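Glycosyl hydrolase (Rhizobium leguminosarum bv. trifolii, PDB 5NDX) probably hydrolyses O-glycosidic bonds as a bacterial orthologue of human alpha-L-iduronidase, a family 39 glycoside hydrolase. Local coordinates at residues N19-G24 and Q294-I299; K91-L96 and F307-S312; K234-V239 and D389-G394. The protein carries 2 engineered substitutions. All coordinates share one frame; numbering follows the deposited sequence.

Interaction 1 (N19-G24 and Q294-I299). With 8U8 ((2~{R},3~{S},4~{S},5~{R},6~{S})-6-(4-methyl-2-oxidanylidene-chromen-7-yl)oxy-3,4,5-tris(oxidanyl)oxane-2-carboxylic acid), chain N; SO4 (sulfate ion), chain B; SO4 (sulfate ion), chain E.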
loop_
_atom_site.group_PDB
_atom_site.type_symbol
_atom_site.label_atom_id
_atom_site.label_comp_id
_atom_site.label_asym_id
_atom_site.label_seq_id
_atom_site.Cartn_x
_atom_site.Cartn_y
_atom_site.Cartn_z
ATOM N N ASN A 19 11.735 -9.381 4.383
ATOM C CA ASN A 19 11.428 -8.257 3.541
ATOM C C ASN A 19 9.955 -7.900 3.616
ATOM O O ASN A 19 9.081 -8.791 3.652
ATOM C CB ASN A 19 11.782 -8.573 2.112
ATOM C CG ASN A 19 13.297 -8.598 1.887
ATOM O OD1 ASN A 19 13.791 -9.715 2.025
ATOM N N ARG A 20 9.700 -6.598 3.607
ATOM C CA ARG A 20 8.339 -6.068 3.497
ATOM C C ARG A 20 8.060 -5.977 2.022
ATOM O O ARG A 20 8.315 -4.968 1.385
ATOM C CB ARG A 20 8.204 -4.713 4.215
ATOM C CG ARG A 20 8.594 -4.813 5.715
ATOM C CD ARG A 20 8.666 -3.460 6.426
ATOM N NE ARG A 20 9.591 -2.649 5.672
ATOM C CZ ARG A 20 9.468 -1.376 5.380
ATOM N NH1 ARG A 20 8.475 -0.608 5.842
ATOM N NH2 ARG A 20 10.358 -0.890 4.565
ATOM N N PHE A 21 7.522 -7.066 1.470
ATOM C CA PHE A 21 7.429 -7.259 0.048
ATOM C C PHE A 21 6.116 -6.778 -0.618
ATOM O O PHE A 21 5.891 -7.057 -1.796
ATOM C CB PHE A 21 7.686 -8.753 -0.262
ATOM C CG PHE A 21 6.679 -9.705 0.370
ATOM C CD1 PHE A 21 5.437 -9.906 -0.198
ATOM C CD2 PHE A 21 6.974 -10.364 1.547
ATOM C CE1 PHE A 21 4.505 -10.754 0.408
ATOM C CE2 PHE A 21 6.052 -11.217 2.173
ATOM C CZ PHE A 21 4.836 -11.420 1.595
ATOM N N TRP A 22 5.263 -6.083 0.129
ATOM C CA TRP A 22 3.895 -5.751 -0.242
ATOM C C TRP A 22 3.702 -4.245 -0.372
ATOM O O TRP A 22 2.558 -3.764 -0.287
ATOM C CB TRP A 22 2.908 -6.239 0.838
ATOM C CG TRP A 22 3.299 -5.680 2.195
ATOM C CD1 TRP A 22 3.041 -4.422 2.691
ATOM C CD2 TRP A 22 4.080 -6.346 3.173
ATOM N NE1 TRP A 22 3.573 -4.308 3.942
ATOM C CE2 TRP A 22 4.243 -5.463 4.249
ATOM C CE3 TRP A 22 4.637 -7.628 3.254
ATOM C CZ2 TRP A 22 4.951 -5.813 5.405
ATOM C CZ3 TRP A 22 5.340 -7.979 4.390
ATOM C CH2 TRP A 22 5.469 -7.078 5.468
ATOM N N ARG A 23 4.777 -3.499 -0.603
ATOM C CA ARG A 23 4.737 -2.040 -0.391
ATOM C C ARG A 23 4.377 -1.322 -1.687
ATOM O O ARG A 23 5.148 -0.554 -2.264
ATOM C CB ARG A 23 6.018 -1.523 0.239
ATOM C CG ARG A 23 6.230 -1.940 1.702
ATOM C CD ARG A 23 7.676 -2.304 2.078
ATOM N NE ARG A 23 8.435 -1.282 1.799
ATOM C CZ ARG A 23 9.617 -1.125 1.251
ATOM N NH1 ARG A 23 10.584 -2.009 0.977
ATOM N NH2 ARG A 23 9.835 0.165 1.157
ATOM N N GLY A 24 3.167 -1.578 -2.127
ATOM C CA GLY A 24 2.670 -1.063 -3.396
ATOM C C GLY A 24 1.181 -1.042 -3.451
ATOM O O GLY A 24 0.507 -1.875 -2.830
ATOM N N GLN A 294 0.692 -15.880 4.413
ATOM C CA GLN A 294 0.709 -17.084 3.606
ATOM C C GLN A 294 1.840 -17.071 2.553
ATOM O O GLN A 294 2.495 -18.094 2.323
ATOM C CB GLN A 294 -0.635 -17.293 2.888
ATOM C CG GLN A 294 -1.783 -17.698 3.795
ATOM C CD GLN A 294 -3.152 -17.513 3.132
ATOM O OE1 GLN A 294 -3.298 -16.869 2.113
ATOM N NE2 GLN A 294 -4.154 -18.013 3.762
ATOM N N HIS A 295 2.035 -15.947 1.884
ATOM C CA HIS A 295 3.145 -15.843 0.949
ATOM C C HIS A 295 4.500 -15.995 1.672
ATOM O O HIS A 295 5.400 -16.676 1.178
ATOM C CB HIS A 295 3.098 -14.516 0.185
ATOM C CG HIS A 295 2.133 -14.523 -0.940
ATOM N ND1 HIS A 295 0.773 -14.418 -0.744
ATOM C CD2 HIS A 295 2.324 -14.623 -2.283
ATOM C CE1 HIS A 295 0.163 -14.479 -1.919
ATOM N NE2 HIS A 295 1.082 -14.595 -2.868
ATOM N N ASP A 296 4.639 -15.371 2.834
ATOM C CA ASP A 296 5.870 -15.473 3.588
ATOM C C ASP A 296 6.143 -16.930 4.041
ATOM O O ASP A 296 7.253 -17.442 3.851
ATOM C CB ASP A 296 5.867 -14.529 4.794
ATOM C CG ASP A 296 7.227 -14.461 5.481
ATOM O OD1 ASP A 296 8.236 -13.985 4.897
ATOM O OD2 ASP A 296 7.268 -14.877 6.624
ATOM N N ARG A 297 5.140 -17.579 4.604
ATOM C CA ARG A 297 5.303 -18.900 5.169
ATOM C C ARG A 297 5.373 -20.027 4.091
ATOM O O ARG A 297 6.119 -20.967 4.247
ATOM C CB ARG A 297 4.191 -19.163 6.157
ATOM C CG ARG A 297 4.156 -20.588 6.734
ATOM C CD ARG A 297 3.162 -20.717 7.870
ATOM N NE ARG A 297 1.898 -20.024 7.541
ATOM C CZ ARG A 297 0.914 -20.506 6.785
ATOM N NH1 ARG A 297 0.948 -21.747 6.323
ATOM N NH2 ARG A 297 -0.132 -19.748 6.523
ATOM N N ARG A 298 4.613 -19.926 3.023
ATOM C CA ARG A 298 4.488 -20.998 2.035
ATOM C C ARG A 298 5.357 -20.813 0.800
ATOM O O ARG A 298 5.610 -21.797 0.085
ATOM C CB ARG A 298 3.023 -21.155 1.588
ATOM C CG ARG A 298 2.090 -21.541 2.735
ATOM C CD ARG A 298 0.628 -21.793 2.296
ATOM N NE ARG A 298 0.620 -22.817 1.263
ATOM C CZ ARG A 298 -0.244 -22.944 0.260
ATOM N NH1 ARG A 298 -1.293 -22.158 0.112
ATOM N NH2 ARG A 298 -0.034 -23.867 -0.648
ATOM N N ILE A 299 5.773 -19.573 0.493
ATOM C CA ILE A 299 6.604 -19.354 -0.668
ATOM C C ILE A 299 8.050 -18.945 -0.274
ATOM O O ILE A 299 9.013 -19.591 -0.705
ATOM C CB ILE A 299 5.990 -18.377 -1.688
ATOM C CG1 ILE A 299 4.607 -18.861 -2.130
ATOM C CG2 ILE A 299 6.865 -18.322 -2.944
ATOM C CD1 ILE A 299 3.921 -17.956 -3.154
HETATM C C15 8U8 N . 8.471 -5.375 -9.951
HETATM C C13 8U8 N . 9.537 -5.770 -9.138
HETATM C C14 8U8 N . 10.470 -6.684 -9.610
HETATM C C16 8U8 N . 11.572 -7.017 -8.834
HETATM O O9 8U8 N . 12.355 -7.865 -9.241
HETATM O O8 8U8 N . 11.708 -6.513 -7.578
HETATM C C11 8U8 N . 10.840 -5.586 -7.123
HETATM C C10 8U8 N . 11.125 -5.065 -5.886
HETATM C C12 8U8 N . 9.740 -5.201 -7.877
HETATM C C7 8U8 N . 8.902 -4.226 -7.335
HETATM C C8 8U8 N . 9.181 -3.702 -6.078
HETATM C C9 8U8 N . 10.298 -4.104 -5.342
HETATM O O2 8U8 N . 10.537 -3.541 -4.114
HETATM C C5 8U8 N . 11.880 -3.595 -3.565
HETATM O O1 8U8 N . 11.859 -4.863 -2.886
HETATM C C1 8U8 N . 13.002 -5.224 -2.077
HETATM C C6 8U8 N . 14.296 -5.396 -2.949
HETATM O O7 8U8 N . 14.177 -5.683 -4.157
HETATM O O6 8U8 N . 15.379 -5.168 -2.389
HETATM C C2 8U8 N . 13.149 -4.119 -1.033
HETATM O O5 8U8 N . 14.257 -4.372 -0.116
HETATM C C3 8U8 N . 13.320 -2.750 -1.732
HETATM O O4 8U8 N . 13.361 -1.765 -0.733
HETATM C C4 8U8 N . 12.109 -2.466 -2.622
HETATM O O3 8U8 N . 12.276 -1.259 -3.369
HETATM S S SO4 B . 12.315 -4.137 3.051
HETATM O O1 SO4 B . 12.440 -5.255 4.002
HETATM O O2 SO4 B . 12.111 -2.868 3.801
HETATM O O3 SO4 B . 11.268 -4.369 2.024
HETATM O O4 SO4 B . 13.603 -4.030 2.316
HETATM S S SO4 E . 3.478 -24.498 6.761
HETATM O O1 SO4 E . 2.664 -24.915 7.923
HETATM O O2 SO4 E . 4.731 -23.866 7.248
HETATM O O3 SO4 E . 3.799 -25.686 5.934
HETATM O O4 SO4 E . 2.697 -23.567 5.922
HETATM O O HOH W 1 9.437 -11.794 3.860
#

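Interaction 2 (K91-L96 and F307-S312). Unlike the reference sequence in segment 307-312: Ser312 (reference Asn). With 8U8 ((2~{R},3~{S},4~{S},5~{R},6~{S})-6-(4-methyl-2-oxidanylidene-chromen-7-yl)oxy-3,4,5-tris(oxidanyl)oxane-2-carboxylic acid), chain N.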
loop_
_atom_site.group_PDB
_atom_site.type_symbol
_atom_site.label_atom_id
_atom_site.label_comp_id
_atom_site.label_asym_id
_atom_site.label_seq_id
_atom_site.Cartn_x
_atom_site.Cartn_y
_atom_site.Cartn_z
ATOM N N LYS A 91 7.349 5.904 -6.112
ATOM C CA LYS A 91 7.965 5.531 -7.362
ATOM C C LYS A 91 6.978 4.842 -8.247
ATOM O O LYS A 91 6.192 4.051 -7.777
ATOM C CB LYS A 91 9.118 4.573 -7.088
ATOM C CG LYS A 91 10.193 5.220 -6.192
ATOM C CD LYS A 91 11.196 4.244 -5.687
ATOM C CE LYS A 91 12.184 4.889 -4.692
ATOM N NZ LYS A 91 12.954 5.909 -5.415
ATOM N N PRO A 92 7.062 5.069 -9.564
ATOM C CA PRO A 92 6.165 4.316 -10.407
ATOM C C PRO A 92 6.597 2.856 -10.636
ATOM O O PRO A 92 7.775 2.551 -10.879
ATOM C CB PRO A 92 6.187 5.115 -11.708
ATOM C CG PRO A 92 7.496 5.769 -11.703
ATOM C CD PRO A 92 7.684 6.187 -10.295
ATOM N N PHE A 93 5.615 1.973 -10.553
ATOM C CA PHE A 93 5.709 0.634 -11.101
ATOM C C PHE A 93 5.057 0.867 -12.464
ATOM O O PHE A 93 3.837 0.864 -12.585
ATOM C CB PHE A 93 4.967 -0.360 -10.198
ATOM C CG PHE A 93 5.064 -1.801 -10.600
ATOM C CD1 PHE A 93 5.858 -2.245 -11.645
ATOM C CD2 PHE A 93 4.305 -2.748 -9.901
ATOM C CE1 PHE A 93 5.898 -3.589 -11.997
ATOM C CE2 PHE A 93 4.337 -4.084 -10.258
ATOM C CZ PHE A 93 5.159 -4.515 -11.290
ATOM N N PHE A 94 5.920 1.195 -13.439
ATOM C CA PHE A 94 5.566 1.918 -14.658
ATOM C C PHE A 94 5.170 0.907 -15.729
ATOM O O PHE A 94 6.039 0.254 -16.318
ATOM C CB PHE A 94 6.789 2.740 -15.144
ATOM C CG PHE A 94 6.463 3.852 -16.109
ATOM C CD1 PHE A 94 5.824 3.607 -17.316
ATOM C CD2 PHE A 94 6.834 5.149 -15.828
ATOM C CE1 PHE A 94 5.524 4.650 -18.185
ATOM C CE2 PHE A 94 6.537 6.190 -16.702
ATOM C CZ PHE A 94 5.895 5.935 -17.881
ATOM N N GLU A 95 3.875 0.778 -15.962
ATOM C CA GLU A 95 3.380 -0.062 -17.026
ATOM C C GLU A 95 3.517 0.722 -18.316
ATOM O O GLU A 95 3.012 1.865 -18.417
ATOM C CB GLU A 95 1.912 -0.441 -16.832
ATOM C CG GLU A 95 1.654 -1.142 -15.506
ATOM C CD GLU A 95 0.165 -1.307 -15.250
ATOM O OE1 GLU A 95 -0.470 -0.327 -14.766
ATOM O OE2 GLU A 95 -0.349 -2.400 -15.591
ATOM N N LEU A 96 4.198 0.119 -19.279
ATOM C CA LEU A 96 4.419 0.770 -20.580
ATOM C C LEU A 96 3.144 0.564 -21.411
ATOM O O LEU A 96 3.036 -0.360 -22.203
ATOM C CB LEU A 96 5.659 0.185 -21.239
ATOM C CG LEU A 96 6.950 0.523 -20.481
ATOM C CD1 LEU A 96 8.148 -0.272 -20.993
ATOM C CD2 LEU A 96 7.252 2.011 -20.472
ATOM N N PHE A 307 9.859 -15.170 -4.596
ATOM C CA PHE A 307 8.699 -14.271 -4.578
ATOM C C PHE A 307 9.162 -12.917 -4.053
ATOM O O PHE A 307 9.700 -12.842 -2.983
ATOM C CB PHE A 307 7.536 -14.803 -3.748
ATOM C CG PHE A 307 6.289 -14.009 -3.940
ATOM C CD1 PHE A 307 5.429 -14.279 -5.003
ATOM C CD2 PHE A 307 6.006 -12.941 -3.103
ATOM C CE1 PHE A 307 4.308 -13.491 -5.204
ATOM C CE2 PHE A 307 4.872 -12.172 -3.280
ATOM C CZ PHE A 307 4.026 -12.451 -4.342
ATOM N N THR A 308 8.946 -11.855 -4.811
ATOM C CA THR A 308 9.598 -10.577 -4.552
ATOM C C THR A 308 8.694 -9.376 -4.261
ATOM O O THR A 308 9.139 -8.440 -3.563
ATOM C CB THR A 308 10.529 -10.263 -5.763
ATOM O OG1 THR A 308 11.527 -11.292 -5.832
ATOM C CG2 THR A 308 11.244 -8.946 -5.626
ATOM N N PHE A 309 7.504 -9.323 -4.853
ATOM C CA PHE A 309 6.627 -8.184 -4.665
ATOM C C PHE A 309 5.162 -8.588 -4.832
ATOM O O PHE A 309 4.823 -9.400 -5.671
ATOM C CB PHE A 309 7.011 -7.105 -5.652
ATOM C CG PHE A 309 6.338 -5.789 -5.462
ATOM C CD1 PHE A 309 6.497 -5.084 -4.309
ATOM C CD2 PHE A 309 5.648 -5.212 -6.497
ATOM C CE1 PHE A 309 5.938 -3.832 -4.148
ATOM C CE2 PHE A 309 5.070 -3.960 -6.362
ATOM C CZ PHE A 309 5.195 -3.278 -5.161
ATOM N N LEU A 310 4.331 -8.020 -3.982
ATOM C CA LEU A 310 2.885 -8.249 -3.984
ATOM C C LEU A 310 2.276 -6.863 -3.912
ATOM O O LEU A 310 2.520 -6.125 -2.954
ATOM C CB LEU A 310 2.515 -9.102 -2.795
ATOM C CG LEU A 310 1.051 -9.459 -2.603
ATOM C CD1 LEU A 310 1.001 -10.696 -1.749
ATOM C CD2 LEU A 310 0.269 -8.342 -1.946
ATOM N N SER A 311 1.572 -6.450 -4.952
ATOM C CA SER A 311 0.957 -5.121 -4.961
ATOM C C SER A 311 -0.557 -5.304 -4.844
ATOM O O SER A 311 -1.141 -6.116 -5.539
ATOM C CB SER A 311 1.329 -4.393 -6.247
ATOM O OG SER A 311 0.846 -3.063 -6.323
ATOM N N SER A 312 -1.160 -4.514 -3.993
ATOM C CA SER A 312 -2.593 -4.364 -3.890
ATOM C C SER A 312 -3.071 -3.398 -4.969
ATOM O O SER A 312 -2.281 -2.689 -5.549
ATOM C CB SER A 312 -2.924 -3.850 -2.492
ATOM O OG SER A 312 -2.625 -4.871 -1.580
HETATM C C15 8U8 N . 8.471 -5.375 -9.951
HETATM C C13 8U8 N . 9.537 -5.770 -9.138
HETATM C C14 8U8 N . 10.470 -6.684 -9.610
HETATM C C16 8U8 N . 11.572 -7.017 -8.834
HETATM O O9 8U8 N . 12.355 -7.865 -9.241
HETATM O O8 8U8 N . 11.708 -6.513 -7.578
HETATM C C11 8U8 N . 10.840 -5.586 -7.123
HETATM C C10 8U8 N . 11.125 -5.065 -5.886
HETATM C C12 8U8 N . 9.740 -5.201 -7.877
HETATM C C7 8U8 N . 8.902 -4.226 -7.335
HETATM C C8 8U8 N . 9.181 -3.702 -6.078
HETATM C C9 8U8 N . 10.298 -4.104 -5.342
HETATM O O2 8U8 N . 10.537 -3.541 -4.114
HETATM C C5 8U8 N . 11.880 -3.595 -3.565
HETATM O O1 8U8 N . 11.859 -4.863 -2.886
HETATM C C1 8U8 N . 13.002 -5.224 -2.077
HETATM C C6 8U8 N . 14.296 -5.396 -2.949
HETATM O O7 8U8 N . 14.177 -5.683 -4.157
HETATM O O6 8U8 N . 15.379 -5.168 -2.389
HETATM C C2 8U8 N . 13.149 -4.119 -1.033
HETATM O O5 8U8 N . 14.257 -4.372 -0.116
HETATM C C3 8U8 N . 13.320 -2.750 -1.732
HETATM O O4 8U8 N . 13.361 -1.765 -0.733
HETATM C C4 8U8 N . 12.109 -2.466 -2.622
HETATM O O3 8U8 N . 12.276 -1.259 -3.369
#

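Interaction 3 (K234-V239 and D389-G394)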
loop_
_atom_site.group_PDB
_atom_site.type_symbol
_atom_site.label_atom_id
_atom_site.label_comp_id
_atom_site.label_asym_id
_atom_site.label_seq_id
_atom_site.Cartn_x
_atom_site.Cartn_y
_atom_site.Cartn_z
ATOM N N LYS A 234 -10.695 -17.004 -1.418
ATOM C CA LYS A 234 -9.913 -18.233 -1.149
ATOM C C LYS A 234 -8.419 -17.848 -1.138
ATOM O O LYS A 234 -7.762 -17.879 -2.165
ATOM C CB LYS A 234 -10.163 -19.310 -2.254
ATOM C CG LYS A 234 -11.446 -20.127 -2.101
ATOM C CD LYS A 234 -12.626 -19.239 -1.702
ATOM C CE LYS A 234 -14.060 -19.825 -1.806
ATOM N NZ LYS A 234 -14.797 -19.125 -2.919
ATOM N N THR A 235 -7.921 -17.424 0.001
ATOM C CA THR A 235 -6.621 -16.770 0.039
ATOM C C THR A 235 -5.486 -17.764 -0.256
ATOM O O THR A 235 -4.554 -17.426 -1.003
ATOM C CB THR A 235 -6.380 -16.014 1.353
ATOM O OG1 THR A 235 -6.600 -16.887 2.462
ATOM C CG2 THR A 235 -7.318 -14.863 1.481
ATOM N N ASN A 236 -5.539 -18.947 0.337
ATOM C CA ASN A 236 -4.508 -19.957 0.068
ATOM C C ASN A 236 -4.411 -20.351 -1.400
ATOM O O ASN A 236 -3.295 -20.701 -1.870
ATOM C CB ASN A 236 -4.627 -21.197 0.991
ATOM C CG ASN A 236 -3.810 -21.053 2.316
ATOM O OD1 ASN A 236 -4.332 -21.301 3.415
ATOM N ND2 ASN A 236 -2.570 -20.683 2.222
ATOM N N ALA A 237 -5.508 -20.214 -2.161
ATOM C CA ALA A 237 -5.443 -20.561 -3.579
ATOM C C ALA A 237 -4.640 -19.556 -4.395
ATOM O O ALA A 237 -4.157 -19.875 -5.481
ATOM C CB ALA A 237 -6.841 -20.771 -4.169
ATOM N N ILE A 238 -4.498 -18.337 -3.889
ATOM C CA ILE A 238 -3.635 -17.363 -4.535
ATOM C C ILE A 238 -2.209 -17.910 -4.561
ATOM O O ILE A 238 -1.568 -17.912 -5.588
ATOM C CB ILE A 238 -3.667 -15.984 -3.842
ATOM C CG1 ILE A 238 -5.063 -15.343 -3.982
ATOM C CG2 ILE A 238 -2.593 -15.064 -4.418
ATOM C CD1 ILE A 238 -5.275 -14.130 -3.060
ATOM N N VAL A 239 -1.733 -18.366 -3.419
ATOM C CA VAL A 239 -0.430 -19.007 -3.316
ATOM C C VAL A 239 -0.380 -20.327 -4.139
ATOM O O VAL A 239 0.627 -20.603 -4.790
ATOM C CB VAL A 239 -0.069 -19.297 -1.861
ATOM C CG1 VAL A 239 1.127 -20.251 -1.784
ATOM C CG2 VAL A 239 0.237 -17.994 -1.156
ATOM N N ASP A 389 -1.518 -22.880 13.799
ATOM C CA ASP A 389 -1.914 -23.546 12.565
ATOM C C ASP A 389 -2.800 -22.598 11.760
ATOM O O ASP A 389 -4.026 -22.769 11.711
ATOM C CB ASP A 389 -2.667 -24.836 12.907
ATOM C CG ASP A 389 -2.893 -25.728 11.683
ATOM O OD1 ASP A 389 -2.550 -25.364 10.549
ATOM O OD2 ASP A 389 -3.453 -26.793 11.868
ATOM N N PRO A 390 -2.184 -21.566 11.161
ATOM C CA PRO A 390 -2.951 -20.465 10.577
ATOM C C PRO A 390 -3.873 -20.880 9.462
ATOM O O PRO A 390 -4.969 -20.363 9.381
ATOM C CB PRO A 390 -1.890 -19.477 10.094
ATOM C CG PRO A 390 -0.604 -20.177 10.186
ATOM C CD PRO A 390 -0.725 -21.388 11.014
ATOM N N ASP A 391 -3.462 -21.848 8.652
ATOM C CA ASP A 391 -4.333 -22.307 7.555
ATOM C C ASP A 391 -5.610 -22.983 8.057
ATOM O O ASP A 391 -6.602 -22.911 7.382
ATOM C CB ASP A 391 -3.578 -23.180 6.544
ATOM C CG ASP A 391 -2.405 -22.439 5.883
ATOM O OD1 ASP A 391 -2.444 -21.202 5.669
ATOM O OD2 ASP A 391 -1.428 -23.106 5.554
ATOM N N GLN A 392 -5.613 -23.535 9.258
ATOM C CA GLN A 392 -6.808 -24.136 9.866
ATOM C C GLN A 392 -7.570 -23.186 10.759
ATOM O O GLN A 392 -8.760 -23.136 10.666
ATOM C CB GLN A 392 -6.441 -25.353 10.730
ATOM C CG GLN A 392 -5.798 -26.506 9.970
ATOM C CD GLN A 392 -6.767 -27.138 9.001
ATOM O OE1 GLN A 392 -7.813 -27.659 9.413
ATOM N NE2 GLN A 392 -6.449 -27.085 7.712
ATOM N N ASP A 393 -6.939 -22.482 11.688
ATOM C CA ASP A 393 -7.756 -21.674 12.616
ATOM C C ASP A 393 -7.601 -20.142 12.537
ATOM O O ASP A 393 -8.185 -19.432 13.316
ATOM C CB ASP A 393 -7.561 -22.157 14.043
ATOM C CG ASP A 393 -6.138 -22.053 14.495
ATOM O OD1 ASP A 393 -5.473 -21.059 14.105
ATOM O OD2 ASP A 393 -5.667 -22.976 15.213
ATOM N N GLY A 394 -6.801 -19.636 11.629
ATOM C CA GLY A 394 -6.775 -18.220 11.427
ATOM C C GLY A 394 -5.849 -17.360 12.263
ATOM O O GLY A 394 -5.708 -16.161 11.944
#

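Interaction 1 (N19-G24 and Q294-I299)
The Phe21 ring meets the helix at His295 and Asp296, and it meets them obliquely. Its atom CZ lies 3.8 Å from CB of His295. On one face the same ring carries Trp22, whose CE3 sits over the ring centre. CG of Phe21 stands between the backbone N and the carbonyl carbon (chi1 61°), which sends the ring out toward helix 282-300. Two other flat groups lie on the far side of the loop: the guanidinium groups of Arg20 and Arg23 lie over one another. NH2 of Arg20 is 3.3 Å above the plane of the Arg23 group, over its centre, and NE of Arg23 lies toward the rim of the Arg20 group. At their edges both groups hold a sulfate ion. NE and NH2 of Arg20 share sulfate O2, and the bond from NH2 is the shorter at 2.8 Å. The backbone N of Arg20 also donates to this ion. NH1 of Arg23 donates to sulfate O3 at 2.7 Å and, in a longer bond of 3.3 Å, to O4 of the bound 8U8 sugar.

Polar contact between loop and helix runs through one water. The water donates to Asn19 O at 3.0 Å and to Asp296 OD1 at 2.7 Å. Asp296 OD2 forms a salt bridge with Arg16, and His295 ND1 bonds back to Ile291 O within its own helix. Beyond the helix, NH1 of Arg297 donates to a second sulfate.

The chemistry divides by side. Toward the helix, the Phe21 ring packs on carbon and backbone, and the water ties Asp296 to the loop. Toward the ligand, the two arginines bind an anion beside the sugar. The sulfate probably comes from the crystallisation liquor, and it probably balances part of their charge.

Interaction 2 (K91-L96 and F307-S312)
Phe93 and Phe309 touch inside the barrel through a single close pair of ring atoms: CD2 of Phe93 lies 3.8 Å from CE2 of Phe309. That approach is made near the plane of the Phe309 ring, at its edge, but is oblique to the Phe93 ring. The ring centres are 5.8 Å apart and the planes meet at 69°. In both residues CG is anti to the backbone N (chi1 -176° and -171°), an arrangement that carries each ring inward from its strand.

The tighter packing is against the ligand. The coumarin part of 8U8 covers one face of Phe309, with C8 3.5 Å from CD1. Its methyl carbon C15 sits 3.7 Å from CZ of Phe93, again obliquely. Thr308 adds CG2, which is 3.2 Å from the ring oxygen O8 of the coumarin. By contrast, the protein-to-protein contact is sparse. It rests on one ring pair, and the backbones stay well apart, with the CA atoms of Phe93 and Ser311 9.7 Å from each other. Both rings are buried, whereas Thr308 is partly exposed.

The contact spans the parallel TIM barrel from strand 91-95 to strand 307-310. Strand 91-95 runs beside strands 55-58 and 140-142, and Phe93 also packs on Tyr140. Phe309 rests on Val262 of strand 261-263, while Phe307 and Leu310 turn to helix 282-300.

Interaction 3 (K234-V239 and D389-G394)
Asn236 and Asp391 bring two helices of the family 39 enzyme together at the surface. Asn236 lies near the start of helix 235-252, one of the outer helices of the TIM barrel. Asp391 belongs to the short helix 390-393, between strands 378-385 and 395-401 of the separate mixed sheet. The contact therefore joins the barrel to that sheet, far from the ligand pocket.

The contact across the segments is polar. The amide of Asn236 meets the carboxylate of Asp391 through the Asp391 atom OD1, and the two planes are almost perpendicular, 84° apart. The side chains cross at about a right angle. CG of Asp391 is anti to its carbonyl carbon (chi1 -60°), and the carboxylate reaches across from the side of its helix.

Charge pairing comes from a third helix. OD2 of Asp391 forms a salt bridge with Arg297 of helix 282-300, so the carboxylate links more than the two segments. Arg298 of the same helix makes a weak hydrogen bond to Asn236 O. A sulfate ion also lies close by, about 4 Å from the Asp391 side chain.

Backbone bonds shape the short helix. Asp389 occupies the N-cap position, and its carbonyl O accepts from both Gln392 N and Asp393 N. After the helix the backbone turns at Gly394, where phi is 88°. Gly394 N still closes the last turn by donating to Pro390 O at 3.0 Å.

Helix 282-300 ties the set together. Interaction 1 touches interaction 2 where Phe21 O lies 2.9 Å from Leu310 N, a probable hydrogen bond, and where CD2 of His295 packs 3.4 Å from CZ of Phe307. It touches interaction 3 where Gln294 NE2 lies 3.0 Å from Thr235 OG1, a probable hydrogen bond. Interactions 2 and 3 do not touch; their centres are about 24 Å apart. The same 8U8 molecule meets interaction 1 at its sugar and interaction 2 at its coumarin, and Lys54 also bonds to it. The three contacts thus lead from the ligand pocket, through the barrel wall, to the surface near the mixed sheet.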